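Local atomic coordinates of putative peptidase M23 (Pseudomonas aeruginosa PAO1, PDB entry 2HSI), a protein that binds a zinc ion and probably acts as a metalloendopeptidase of the M23 family, although its activity remains putative. Residues W262-N267 with A274-A279; K194-G199 with F222-C227; V42-G45 with P50-A53; L87-A92 with H96-S101; F54-P59 with L78-G83. All blocks are in the same frame, centred on the assembly; numbering follows the deposited sequence.

Contact 1 of 5, residues W262-N267 with A274-A279; sequences WNVSLN and AIFIGA
Phe276 and Ile277, at the end of the short helix 273-277, pack against Trp262, Val264 and Leu266, which all point from one face of strand 260-266 toward the helix. Phe276 is the main bump. Its ring reaches the strand between the branches of Val264 and Leu266, and the two aliphatic side chains receive it differently. Leu266 meets the rim, with CD1 in the ring plane 3.6 Å from Phe276 CZ. Val264 approaches the ring obliquely, an off-centre CH-pi contact in which CG1 lies 4.2 Å from the centroid of the Phe276 ring, 30° off its normal. CG1 of Val264 stands anti to the backbone N (chi1 171°), which sends it toward Phe276, while the other branch, CG2, lies over the rim of one face of the Trp262 ring; the two methyls of this valine thus wedge between the Phe276 and Trp262 rings. Ile277 makes the second bump: its CG2 touches the outer edge of the indole in plane, 3.7 Å from Trp262 CH2, the isoleucine passing alongside the indole and pointing the opposite way. No hydrogen bond crosses the interface. The indole is held instead from the sheet, where Trp262 NE1 bonds to Ser224 OG and the ring stacks on Phe226. After the helix the chain leaves helical angles at Gly278, whose positive phi belongs to a Schellman motif closed by Ala279 N to Ala274 O at 2.7 Å. The whole is a short helix near the C-terminus covering an apolar face of the antiparallel sheet in the M23 peptidase fold, on a strand that carries the zinc ligand His261 and directly follows His259.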
# COMPACT_ATOMS: atom_id res chain seq x y z
N TRP A 262 -3.04 9.43 -2.79
CA TRP A 262 -3.16 7.99 -2.58
C TRP A 262 -1.80 7.37 -2.26
O TRP A 262 -0.86 7.47 -3.06
CB TRP A 262 -3.77 7.34 -3.84
CG TRP A 262 -3.90 5.82 -3.84
CD1 TRP A 262 -4.12 5.00 -2.77
CD2 TRP A 262 -3.85 4.96 -4.99
NE1 TRP A 262 -4.21 3.69 -3.19
CE2 TRP A 262 -4.04 3.64 -4.54
CE3 TRP A 262 -3.65 5.19 -6.37
CZ2 TRP A 262 -4.05 2.54 -5.41
CZ3 TRP A 262 -3.65 4.10 -7.23
CH2 TRP A 262 -3.85 2.79 -6.75
N ASN A 263 -1.70 6.76 -1.08
CA ASN A 263 -0.53 5.95 -0.69
C ASN A 263 -0.84 4.48 -0.84
O ASN A 263 -1.95 4.06 -0.53
CB ASN A 263 -0.14 6.19 0.77
CG ASN A 263 0.47 7.56 1.00
OD1 ASN A 263 1.19 8.07 0.15
ND2 ASN A 263 0.18 8.15 2.15
N VAL A 264 0.15 3.70 -1.30
CA VAL A 264 0.08 2.24 -1.26
C VAL A 264 1.26 1.73 -0.45
O VAL A 264 2.40 2.13 -0.69
CB VAL A 264 0.08 1.59 -2.67
CG1 VAL A 264 0.24 0.05 -2.56
CG2 VAL A 264 -1.19 1.92 -3.42
N SER A 265 0.98 0.87 0.52
CA SER A 265 2.01 0.30 1.37
C SER A 265 2.01 -1.22 1.25
O SER A 265 0.97 -1.85 1.06
CB SER A 265 1.79 0.74 2.81
OG SER A 265 2.86 0.38 3.68
N LEU A 266 3.21 -1.79 1.34
CA LEU A 266 3.42 -3.23 1.42
C LEU A 266 4.54 -3.42 2.43
O LEU A 266 5.56 -2.74 2.35
CB LEU A 266 3.89 -3.81 0.08
CG LEU A 266 2.88 -4.11 -1.04
CD1 LEU A 266 3.63 -4.25 -2.36
CD2 LEU A 266 2.10 -5.38 -0.73
N ASN A 267 4.34 -4.35 3.36
CA ASN A 267 5.30 -4.62 4.45
C ASN A 267 5.89 -3.37 5.09
O ASN A 267 7.11 -3.28 5.28
CB ASN A 267 6.41 -5.63 4.04
CG ASN A 267 7.10 -5.27 2.73
OD1 ASN A 267 6.69 -5.72 1.67
ND2 ASN A 267 8.14 -4.43 2.80
N ALA A 274 1.49 3.76 -9.02
CA ALA A 274 1.43 3.62 -10.48
C ALA A 274 1.77 2.20 -10.97
O ALA A 274 1.25 1.76 -11.98
CB ALA A 274 2.32 4.66 -11.17
N ILE A 275 2.63 1.50 -10.23
CA ILE A 275 2.98 0.09 -10.52
C ILE A 275 1.72 -0.79 -10.57
O ILE A 275 1.52 -1.58 -11.51
CB ILE A 275 3.99 -0.45 -9.47
CG1 ILE A 275 5.33 0.30 -9.58
CG2 ILE A 275 4.21 -1.99 -9.59
CD1 ILE A 275 6.28 0.02 -8.45
N PHE A 276 0.84 -0.59 -9.59
CA PHE A 276 -0.36 -1.39 -9.42
C PHE A 276 -1.49 -1.10 -10.41
O PHE A 276 -2.36 -1.93 -10.62
CB PHE A 276 -0.88 -1.23 -7.98
CG PHE A 276 0.11 -1.68 -6.95
CD1 PHE A 276 0.11 -3.00 -6.50
CD2 PHE A 276 1.06 -0.80 -6.44
CE1 PHE A 276 1.03 -3.43 -5.56
CE2 PHE A 276 1.99 -1.23 -5.52
CZ PHE A 276 1.97 -2.54 -5.07
N ILE A 277 -1.47 0.09 -11.01
CA ILE A 277 -2.48 0.46 -12.00
C ILE A 277 -1.96 0.28 -13.43
O ILE A 277 -2.69 0.49 -14.40
CB ILE A 277 -3.07 1.89 -11.75
CG1 ILE A 277 -1.99 2.97 -11.89
CG2 ILE A 277 -3.77 1.96 -10.37
CD1 ILE A 277 -2.51 4.41 -11.73
N GLY A 278 -0.69 -0.12 -13.55
CA GLY A 278 -0.03 -0.33 -14.84
C GLY A 278 0.61 0.90 -15.47
O GLY A 278 0.71 0.99 -16.69
N ALA A 279 1.07 1.83 -14.63
CA ALA A 279 1.57 3.13 -15.10
C ALA A 279 3.01 3.47 -14.69
O ALA A 279 3.38 4.65 -14.64
CB ALA A 279 0.60 4.24 -14.68

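Contact 2 of 5, residues K194-G199 with F222-C227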
# COMPACT_ATOMS: atom_id res chain seq x y z
N LYS A 194 -12.95 5.69 -4.82
CA LYS A 194 -13.34 4.29 -4.77
C LYS A 194 -12.21 3.37 -4.31
O LYS A 194 -11.05 3.62 -4.62
CB LYS A 194 -13.93 3.85 -6.11
CG LYS A 194 -15.26 4.54 -6.46
CD LYS A 194 -15.50 4.62 -7.96
CE LYS A 194 -14.71 5.76 -8.58
NZ LYS A 194 -14.87 5.82 -10.06
N ALA A 195 -12.56 2.33 -3.55
CA ALA A 195 -11.59 1.33 -3.08
C ALA A 195 -10.92 0.65 -4.28
O ALA A 195 -11.61 0.08 -5.14
CB ALA A 195 -12.26 0.30 -2.20
N PRO A 196 -9.58 0.73 -4.36
CA PRO A 196 -8.80 0.11 -5.46
C PRO A 196 -8.87 -1.42 -5.46
O PRO A 196 -8.70 -2.05 -6.52
CB PRO A 196 -7.36 0.57 -5.17
CG PRO A 196 -7.49 1.77 -4.30
CD PRO A 196 -8.70 1.48 -3.44
N ALA A 197 -9.09 -2.00 -4.28
CA ALA A 197 -9.35 -3.43 -4.06
C ALA A 197 -10.26 -3.52 -2.85
O ALA A 197 -10.41 -2.53 -2.13
CB ALA A 197 -8.05 -4.19 -3.78
N ALA A 198 -10.81 -4.70 -2.58
CA ALA A 198 -11.61 -4.90 -1.36
C ALA A 198 -10.74 -4.76 -0.12
O ALA A 198 -9.52 -4.92 -0.19
CB ALA A 198 -12.31 -6.25 -1.36
N GLY A 199 -11.35 -4.44 1.01
CA GLY A 199 -10.59 -4.31 2.25
C GLY A 199 -11.39 -3.82 3.42
O GLY A 199 -12.56 -3.48 3.29
N PHE A 222 -0.88 -5.17 2.74
CA PHE A 222 -1.17 -4.46 1.50
C PHE A 222 -2.25 -3.45 1.82
O PHE A 222 -3.40 -3.82 2.04
CB PHE A 222 -1.65 -5.47 0.45
CG PHE A 222 -1.83 -4.90 -0.95
CD1 PHE A 222 -1.04 -3.86 -1.42
CD2 PHE A 222 -2.74 -5.50 -1.83
CE1 PHE A 222 -1.19 -3.39 -2.72
CE2 PHE A 222 -2.90 -5.04 -3.13
CZ PHE A 222 -2.12 -3.98 -3.58
N ILE A 223 -1.88 -2.18 1.86
CA ILE A 223 -2.74 -1.13 2.45
C ILE A 223 -2.81 0.11 1.54
O ILE A 223 -1.78 0.61 1.07
CB ILE A 223 -2.24 -0.76 3.88
CG1 ILE A 223 -2.50 -1.93 4.87
CG2 ILE A 223 -2.86 0.57 4.41
CD1 ILE A 223 -1.71 -1.87 6.16
N SER A 224 -4.03 0.60 1.29
CA SER A 224 -4.22 1.91 0.67
C SER A 224 -4.54 2.97 1.72
O SER A 224 -5.29 2.71 2.67
CB SER A 224 -5.34 1.90 -0.38
OG SER A 224 -4.95 1.20 -1.55
N MET A 225 -3.96 4.15 1.56
CA MET A 225 -4.28 5.29 2.40
C MET A 225 -4.72 6.43 1.49
O MET A 225 -4.15 6.62 0.40
CB MET A 225 -3.08 5.68 3.27
CG MET A 225 -3.28 6.92 4.17
SD MET A 225 -3.04 8.49 3.29
CE MET A 225 -2.02 9.38 4.48
N PHE A 226 -5.73 7.18 1.94
CA PHE A 226 -6.20 8.38 1.23
C PHE A 226 -6.34 9.51 2.22
O PHE A 226 -6.92 9.32 3.28
CB PHE A 226 -7.55 8.13 0.56
CG PHE A 226 -7.54 6.99 -0.40
CD1 PHE A 226 -7.17 7.20 -1.72
CD2 PHE A 226 -7.86 5.71 0.02
CE1 PHE A 226 -7.13 6.15 -2.60
CE2 PHE A 226 -7.82 4.65 -0.88
CZ PHE A 226 -7.46 4.88 -2.18
N CYS A 227 -5.83 10.68 1.87
CA CYS A 227 -5.88 11.82 2.77
C CYS A 227 -6.37 13.10 2.08
O CYS A 227 -6.59 13.11 0.87
CB CYS A 227 -4.55 12.02 3.47
SG CYS A 227 -3.17 12.34 2.36
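Pro196 lowers its ring onto strand 222-229 between Ser224 and Phe226, and this one residue carries the contact. Its CG lies in the plane of the Phe226 ring, at the edge, 3.8 Å from Phe226 CZ, and CD is equally near the same ring atom. The two side chains point at one another, and the proline meets the rim of the phenyl group. Pro196 CG also rests 3.8 Å from Ser224 OG, a packing contact beside a polar atom whose bonds are made to other residues. With CG anti to the carbonyl carbon (chi1 -57°), Phe226 turns its CZ corner to the proline. In the second shell the indole of Trp262 also touches Pro196, and Ser224 OG is hydrogen-bonded to His218 NE2. The loop itself is fixed by Pro196 O, bonded to Asn151 ND2, and by Ala198 O, bonded to His218 ND1, so the same histidine grips both the loop and the strand. This buried proline-aromatic packing joins a loop to one face of the antiparallel sheet of the M23 peptidase fold, whose neighbouring strand 260-266 follows zinc ligand His259 and includes His261.

Contact 3 of 5, residues V42-G45 with P50-A53; sequences VDLG and PPRA
Leu44 and Pro51 lie at a slant to each other, and the leucine touches the proline with one branch. CD1 of Leu44 ends 3.7 Å from Pro51 CG, at the far corner of the pyrrolidine ring. The same methyl reaches a second, looser neighbour, Ala53 CB, at 4.5 Å, so it rests beside two side chains two residues apart that both point toward it. CG of Leu44 is anti to the carbonyl carbon (chi1 -63°) and the next torsion is extended, which carries CD1 across to the proline. The contact is wholly apolar. Next to it the chain is shaped by an Asx turn: Gly45 N donates to Asp43 OD1 at 2.9 Å, a fairly straight bond (163°) that approaches from above the carboxylate plane. The other oxygen of Asp43 forms a salt bridge with Arg69. Leu44 follows closely on strand 39-43, an outer strand of the six-stranded sheet, while Pro51 leads into strand 52-55. Their side chains pack among those of the other strands of the sheet: Val62 of strand 58-64 touches Leu44, Pro51 and Ala53, Val89 of strand 83-90 touches Leu44 and Pro51, and Ala72 and Trp70 of strand 70-75 lie against Leu44 and Pro51 respectively.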
# COMPACT_ATOMS: atom_id res chain seq x y z
N VAL A 42 9.10 -12.31 -5.53
CA VAL A 42 10.15 -13.28 -5.18
C VAL A 42 9.59 -14.69 -5.07
O VAL A 42 8.68 -14.94 -4.29
CB VAL A 42 10.88 -12.89 -3.85
CG1 VAL A 42 12.07 -13.80 -3.60
CG2 VAL A 42 11.36 -11.43 -3.88
N ASP A 43 10.14 -15.61 -5.87
CA ASP A 43 9.86 -17.05 -5.77
C ASP A 43 10.31 -17.51 -4.39
O ASP A 43 11.46 -17.35 -4.01
CB ASP A 43 10.63 -17.78 -6.89
CG ASP A 43 10.29 -19.29 -6.98
OD1 ASP A 43 9.72 -19.89 -6.05
OD2 ASP A 43 10.61 -19.90 -8.03
N LEU A 44 9.38 -18.09 -3.63
CA LEU A 44 9.71 -18.56 -2.28
C LEU A 44 10.28 -19.98 -2.21
O LEU A 44 10.74 -20.40 -1.14
CB LEU A 44 8.49 -18.43 -1.36
CG LEU A 44 8.01 -16.99 -1.14
CD1 LEU A 44 6.93 -16.95 -0.08
CD2 LEU A 44 9.18 -16.12 -0.72
N GLY A 45 10.26 -20.70 -3.32
CA GLY A 45 10.65 -22.13 -3.32
C GLY A 45 9.73 -22.97 -2.44
O GLY A 45 10.20 -23.84 -1.69
N PRO A 50 0.98 -22.69 3.20
CA PRO A 50 1.43 -21.30 3.03
C PRO A 50 2.65 -20.96 3.89
O PRO A 50 2.63 -21.16 5.11
CB PRO A 50 0.22 -20.47 3.49
CG PRO A 50 -0.92 -21.39 3.46
CD PRO A 50 -0.39 -22.76 3.72
N PRO A 51 3.73 -20.49 3.25
CA PRO A 51 4.85 -20.05 4.05
C PRO A 51 4.61 -18.63 4.56
O PRO A 51 3.75 -17.92 4.04
CB PRO A 51 6.01 -20.06 3.06
CG PRO A 51 5.39 -19.77 1.75
CD PRO A 51 3.99 -20.34 1.81
N ARG A 52 5.39 -18.22 5.55
CA ARG A 52 5.42 -16.81 5.95
C ARG A 52 6.76 -16.22 5.48
O ARG A 52 7.76 -16.92 5.39
CB ARG A 52 5.29 -16.67 7.46
CG ARG A 52 3.90 -16.90 8.01
CD ARG A 52 3.84 -16.46 9.48
NE ARG A 52 2.47 -16.31 9.96
CZ ARG A 52 1.86 -17.14 10.80
NH1 ARG A 52 2.49 -18.20 11.28
NH2 ARG A 52 0.61 -16.91 11.17
N ALA A 53 6.76 -14.93 5.16
CA ALA A 53 7.97 -14.27 4.68
C ALA A 53 8.15 -12.93 5.38
O ALA A 53 7.17 -12.32 5.78
CB ALA A 53 7.91 -14.08 3.18

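Contact 4 of 5, residues L87-A92 with H96-S101; sequences LEVRAA and HEERFS
A chi1 of 47° places the His96 ring between its own backbone N and carbonyl carbon and swings it over Val89 on the facing strand. Val89 CB lies beneath one face of the imidazole, 3.8 Å from the centroid of the His96 ring and 17° off the normal, a CH-pi contact displaced toward the rim. Glu98, bent at its second torsion (chi2 -55°), folds back along the same face of the sheet and presents its carboxylate to the edge of that ring. His96 ND1 donates to Glu98 OE2 at 2.7 Å, meeting the anti lone pair of that oxygen, and His96 NE2 has a further partner in Glu46 OE2. Carboxylate partners at both ring nitrogens restrain the ring's rotation and would probably favour the doubly protonated, cationic imidazole. The aliphatic part of Glu98 is used as well, its CG packing 3.8 Å from Val89 CG2. Further along, Leu87 CB meets the edge of the Phe100 ring, near its plane. On the other face Glu88 and Glu97 stand side by side with their OE2 atoms 4.6 Å apart, like charges that probably repel mildly at this exposed place. Backbone bonds join the strands: Leu87 and Glu98 bond N to O both ways, as do Val89 and His96, with Val89 N to His96 O at 2.7 Å. Glu88 and Glu97 form the non-hydrogen-bonded pair between them. This is an antiparallel beta hairpin, strands 83-90 and 96-102, at one edge of the six-stranded sheet in the N-terminal M23 region.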
# COMPACT_ATOMS: atom_id res chain seq x y z
N LEU A 87 15.24 -12.14 1.91
CA LEU A 87 13.91 -12.38 2.45
C LEU A 87 14.00 -13.60 3.35
O LEU A 87 14.54 -14.62 2.94
CB LEU A 87 12.95 -12.62 1.28
CG LEU A 87 11.44 -12.64 1.45
CD1 LEU A 87 10.88 -11.27 1.86
CD2 LEU A 87 10.87 -13.03 0.11
N GLU A 88 13.51 -13.48 4.58
CA GLU A 88 13.44 -14.62 5.48
C GLU A 88 12.12 -15.38 5.23
O GLU A 88 11.04 -14.79 5.28
CB GLU A 88 13.50 -14.17 6.94
CG GLU A 88 14.81 -13.50 7.34
CD GLU A 88 14.81 -13.05 8.79
OE1 GLU A 88 14.05 -12.12 9.12
OE2 GLU A 88 15.57 -13.64 9.59
N VAL A 89 12.22 -16.67 4.92
CA VAL A 89 11.03 -17.47 4.66
C VAL A 89 10.88 -18.47 5.80
O VAL A 89 11.86 -19.12 6.21
CB VAL A 89 11.10 -18.22 3.29
CG1 VAL A 89 9.77 -18.89 2.95
CG2 VAL A 89 11.52 -17.26 2.18
N ARG A 90 9.66 -18.57 6.31
CA ARG A 90 9.35 -19.52 7.39
C ARG A 90 8.31 -20.53 6.93
O ARG A 90 7.20 -20.17 6.52
CB ARG A 90 8.87 -18.79 8.65
CG ARG A 90 9.81 -17.73 9.11
CD ARG A 90 9.56 -17.35 10.54
NE ARG A 90 10.52 -16.35 10.96
CZ ARG A 90 10.34 -15.42 11.89
NH1 ARG A 90 9.19 -15.33 12.56
NH2 ARG A 90 11.32 -14.58 12.15
N ALA A 91 8.68 -21.80 7.02
CA ALA A 91 7.79 -22.89 6.64
C ALA A 91 7.98 -24.05 7.63
O ALA A 91 9.06 -24.21 8.20
CB ALA A 91 8.08 -23.33 5.21
N ALA A 92 6.92 -24.83 7.83
CA ALA A 92 6.96 -25.97 8.76
C ALA A 92 8.14 -26.88 8.44
O ALA A 92 8.87 -27.28 9.35
CB ALA A 92 5.65 -26.76 8.73
N HIS A 96 14.26 -20.75 5.60
CA HIS A 96 15.30 -20.50 4.61
C HIS A 96 15.27 -19.05 4.18
O HIS A 96 14.27 -18.37 4.36
CB HIS A 96 15.15 -21.42 3.39
CG HIS A 96 13.76 -21.51 2.84
ND1 HIS A 96 13.39 -20.90 1.66
CD2 HIS A 96 12.66 -22.16 3.28
CE1 HIS A 96 12.12 -21.16 1.40
NE2 HIS A 96 11.65 -21.93 2.37
N GLU A 97 16.38 -18.57 3.62
CA GLU A 97 16.45 -17.21 3.12
C GLU A 97 16.47 -17.23 1.62
O GLU A 97 17.09 -18.10 1.01
CB GLU A 97 17.71 -16.51 3.60
CG GLU A 97 17.69 -16.10 5.04
CD GLU A 97 18.85 -15.18 5.38
OE1 GLU A 97 19.80 -15.08 4.57
OE2 GLU A 97 18.81 -14.57 6.46
N GLU A 98 15.79 -16.26 1.02
CA GLU A 98 15.78 -16.15 -0.43
C GLU A 98 16.24 -14.76 -0.83
O GLU A 98 15.69 -13.76 -0.38
CB GLU A 98 14.39 -16.44 -0.99
CG GLU A 98 13.86 -17.86 -0.70
CD GLU A 98 14.79 -18.99 -1.16
OE1 GLU A 98 15.40 -18.92 -2.24
OE2 GLU A 98 14.88 -19.98 -0.42
N ARG A 99 17.27 -14.72 -1.66
CA ARG A 99 17.81 -13.44 -2.11
C ARG A 99 17.11 -12.89 -3.34
O ARG A 99 16.60 -13.64 -4.17
CB ARG A 99 19.33 -13.52 -2.33
CG ARG A 99 20.07 -13.66 -1.04
CD ARG A 99 21.54 -13.37 -1.20
NE ARG A 99 22.29 -13.84 -0.04
CZ ARG A 99 23.56 -13.53 0.20
NH1 ARG A 99 24.23 -12.76 -0.63
NH2 ARG A 99 24.15 -14.01 1.29
N PHE A 100 17.08 -11.57 -3.42
CA PHE A 100 16.59 -10.90 -4.60
C PHE A 100 17.43 -9.63 -4.79
O PHE A 100 18.27 -9.32 -3.96
CB PHE A 100 15.08 -10.63 -4.53
CG PHE A 100 14.66 -9.68 -3.42
CD1 PHE A 100 14.42 -8.34 -3.70
CD2 PHE A 100 14.45 -10.14 -2.12
CE1 PHE A 100 14.00 -7.47 -2.69
CE2 PHE A 100 14.04 -9.28 -1.11
CZ PHE A 100 13.81 -7.94 -1.40
N SER A 101 17.23 -8.92 -5.89
CA SER A 101 18.05 -7.75 -6.18
C SER A 101 17.19 -6.52 -6.35
O SER A 101 16.10 -6.59 -6.94
CB SER A 101 18.90 -7.99 -7.43
OG SER A 101 19.77 -9.10 -7.24

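Contact 5 of 5, residues F54-P59 with L78-G83; sequences FYQGKP and LSTKPG
Van der Waals contact is made between the phenol oxygen of Tyr55 and a methyl of Thr80. The phenol reaches across from the strand end, and Tyr55 OH lies 3.8 Å from Thr80 CG2, the two side chains meeting end to end. CG of the tyrosine is anti to the backbone N (chi1 177°), and on the threonine CG2 is likewise anti to its own N, which turns the methyl toward the phenol oxygen. Within its own segment the tyrosine ring is covered on one face by Gln56 CG, 3.7 Å above the plane and over the ring centre, and the glutamine chain runs alongside the phenol toward the loop.

The polar part passes through water. Gln56 NE2 stands 4.4 Å from Thr80 OG1, and a single water joins them: it accepts from Gln56 NE2 at 2.8 Å and donates to Thr80 OG1 at 2.7 Å. The hydroxyls are also engaged beyond the segments, Tyr55 OH with Gln85 OE1 and Thr80 OG1 with Pro77 O.

Bonds within each segment shape the partners. A type I' turn from Tyr55 to Lys58, with Tyr55 N to Lys58 O at 2.9 Å, brings Gln56 to the tip of the hairpin of strands 52-55 and 58-64. In the loop, Lys81 NZ donates in the carbonyl plane to Ser79 O at 3.1 Å.

With one methyl contact, one water bridge and no direct hydrogen bond, the chemistry implies a light, partly solvated association between hairpin tip and loop, in which Thr80 serves both parts through separate branches.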
# COMPACT_ATOMS: atom_id res chain seq x y z
N PHE A 54 9.40 -12.50 5.52
CA PHE A 54 9.76 -11.28 6.25
C PHE A 54 10.86 -10.56 5.48
O PHE A 54 11.82 -11.19 5.02
CB PHE A 54 10.27 -11.61 7.66
CG PHE A 54 9.22 -12.17 8.57
CD1 PHE A 54 8.48 -11.33 9.40
CD2 PHE A 54 8.96 -13.55 8.62
CE1 PHE A 54 7.51 -11.84 10.25
CE2 PHE A 54 7.99 -14.06 9.45
CZ PHE A 54 7.26 -13.21 10.26
N TYR A 55 10.70 -9.25 5.34
CA TYR A 55 11.72 -8.38 4.74
C TYR A 55 12.04 -7.24 5.69
O TYR A 55 11.15 -6.47 6.06
CB TYR A 55 11.25 -7.84 3.39
CG TYR A 55 12.22 -6.88 2.71
CD1 TYR A 55 13.55 -7.25 2.44
CD2 TYR A 55 11.79 -5.61 2.31
CE1 TYR A 55 14.42 -6.38 1.80
CE2 TYR A 55 12.65 -4.73 1.67
CZ TYR A 55 13.97 -5.12 1.42
OH TYR A 55 14.81 -4.25 0.78
N GLN A 56 13.32 -7.14 6.07
CA GLN A 56 13.80 -6.18 7.08
C GLN A 56 13.03 -6.31 8.41
O GLN A 56 12.77 -5.31 9.09
CB GLN A 56 13.78 -4.74 6.53
CG GLN A 56 14.50 -4.60 5.17
CD GLN A 56 14.31 -3.24 4.49
OE1 GLN A 56 13.22 -2.67 4.47
NE2 GLN A 56 15.38 -2.74 3.89
N GLY A 57 12.64 -7.53 8.76
CA GLY A 57 11.90 -7.81 10.00
C GLY A 57 10.39 -7.61 9.95
O GLY A 57 9.70 -7.85 10.93
N LYS A 58 9.88 -7.16 8.81
CA LYS A 58 8.46 -6.85 8.62
C LYS A 58 7.80 -7.97 7.81
O LYS A 58 8.34 -8.38 6.79
CB LYS A 58 8.30 -5.54 7.85
CG LYS A 58 9.08 -4.33 8.42
CD LYS A 58 8.22 -3.50 9.36
CE LYS A 58 9.00 -2.35 10.02
NZ LYS A 58 9.35 -1.25 9.08
N PRO A 59 6.61 -8.44 8.25
CA PRO A 59 5.90 -9.49 7.51
C PRO A 59 5.45 -9.04 6.12
O PRO A 59 5.04 -7.88 5.94
CB PRO A 59 4.70 -9.82 8.42
CG PRO A 59 4.50 -8.61 9.24
CD PRO A 59 5.87 -8.04 9.46
N LEU A 78 11.79 3.59 -0.41
CA LEU A 78 12.49 4.54 -1.29
C LEU A 78 13.94 4.81 -0.85
O LEU A 78 14.80 5.10 -1.68
CB LEU A 78 11.69 5.85 -1.41
CG LEU A 78 12.01 6.80 -2.57
CD1 LEU A 78 11.65 6.21 -3.93
CD2 LEU A 78 11.33 8.15 -2.36
N SER A 79 14.22 4.66 0.44
CA SER A 79 15.57 4.83 0.98
C SER A 79 16.51 3.63 0.78
O SER A 79 17.70 3.70 1.10
CB SER A 79 15.50 5.22 2.46
OG SER A 79 14.96 4.17 3.24
N THR A 80 15.98 2.52 0.24
CA THR A 80 16.78 1.31 0.02
C THR A 80 17.87 1.52 -1.03
O THR A 80 17.59 1.94 -2.15
CB THR A 80 15.91 0.12 -0.43
OG1 THR A 80 14.79 -0.01 0.45
CG2 THR A 80 16.70 -1.18 -0.42
N LYS A 81 19.11 1.23 -0.64
CA LYS A 81 20.23 1.28 -1.56
C LYS A 81 20.15 0.09 -2.51
O LYS A 81 19.94 -1.05 -2.07
CB LYS A 81 21.57 1.32 -0.81
CG LYS A 81 22.06 2.73 -0.43
CD LYS A 81 21.34 3.32 0.79
CE LYS A 81 21.26 4.84 0.73
NZ LYS A 81 20.22 5.38 1.66
N PRO A 82 20.29 0.34 -3.82
CA PRO A 82 20.35 -0.75 -4.79
C PRO A 82 21.42 -1.80 -4.43
O PRO A 82 22.46 -1.46 -3.85
CB PRO A 82 20.68 -0.04 -6.10
CG PRO A 82 20.12 1.35 -5.91
CD PRO A 82 20.40 1.66 -4.47
N GLY A 83 21.11 -3.06 -4.70
CA GLY A 83 21.99 -4.17 -4.34
C GLY A 83 21.20 -5.42 -3.99
O GLY A 83 19.96 -5.43 -4.08
O HOH W 1 15.62 -0.06 3.04

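How the contacts relate
Contacts 1 and 2 lie in the buried core of the zinc-binding part and share a sheet: strands 260-266 and 222-229 are neighbours, and Trp262 of contact 1 packs on Phe226 of contact 2. Both are chiefly aromatic and aliphatic, with Ser224 adding a polar atom in contact 2. Contacts 3, 4 and 5 belong to the six-stranded sheet of the N-terminal region. Contact 3 is buried and apolar; contact 4, partly buried at the sheet edge, adds backbone bonds and charged groups; contact 5, also partly buried, combines one methyl contact with a water bridge. Strand 52-55 serves contacts 3 and 5, with strand 83-90 of contact 4 beside it. Asn267 of contact 1 packs against Pro59 and Lys58 of contact 5, linking the two regions.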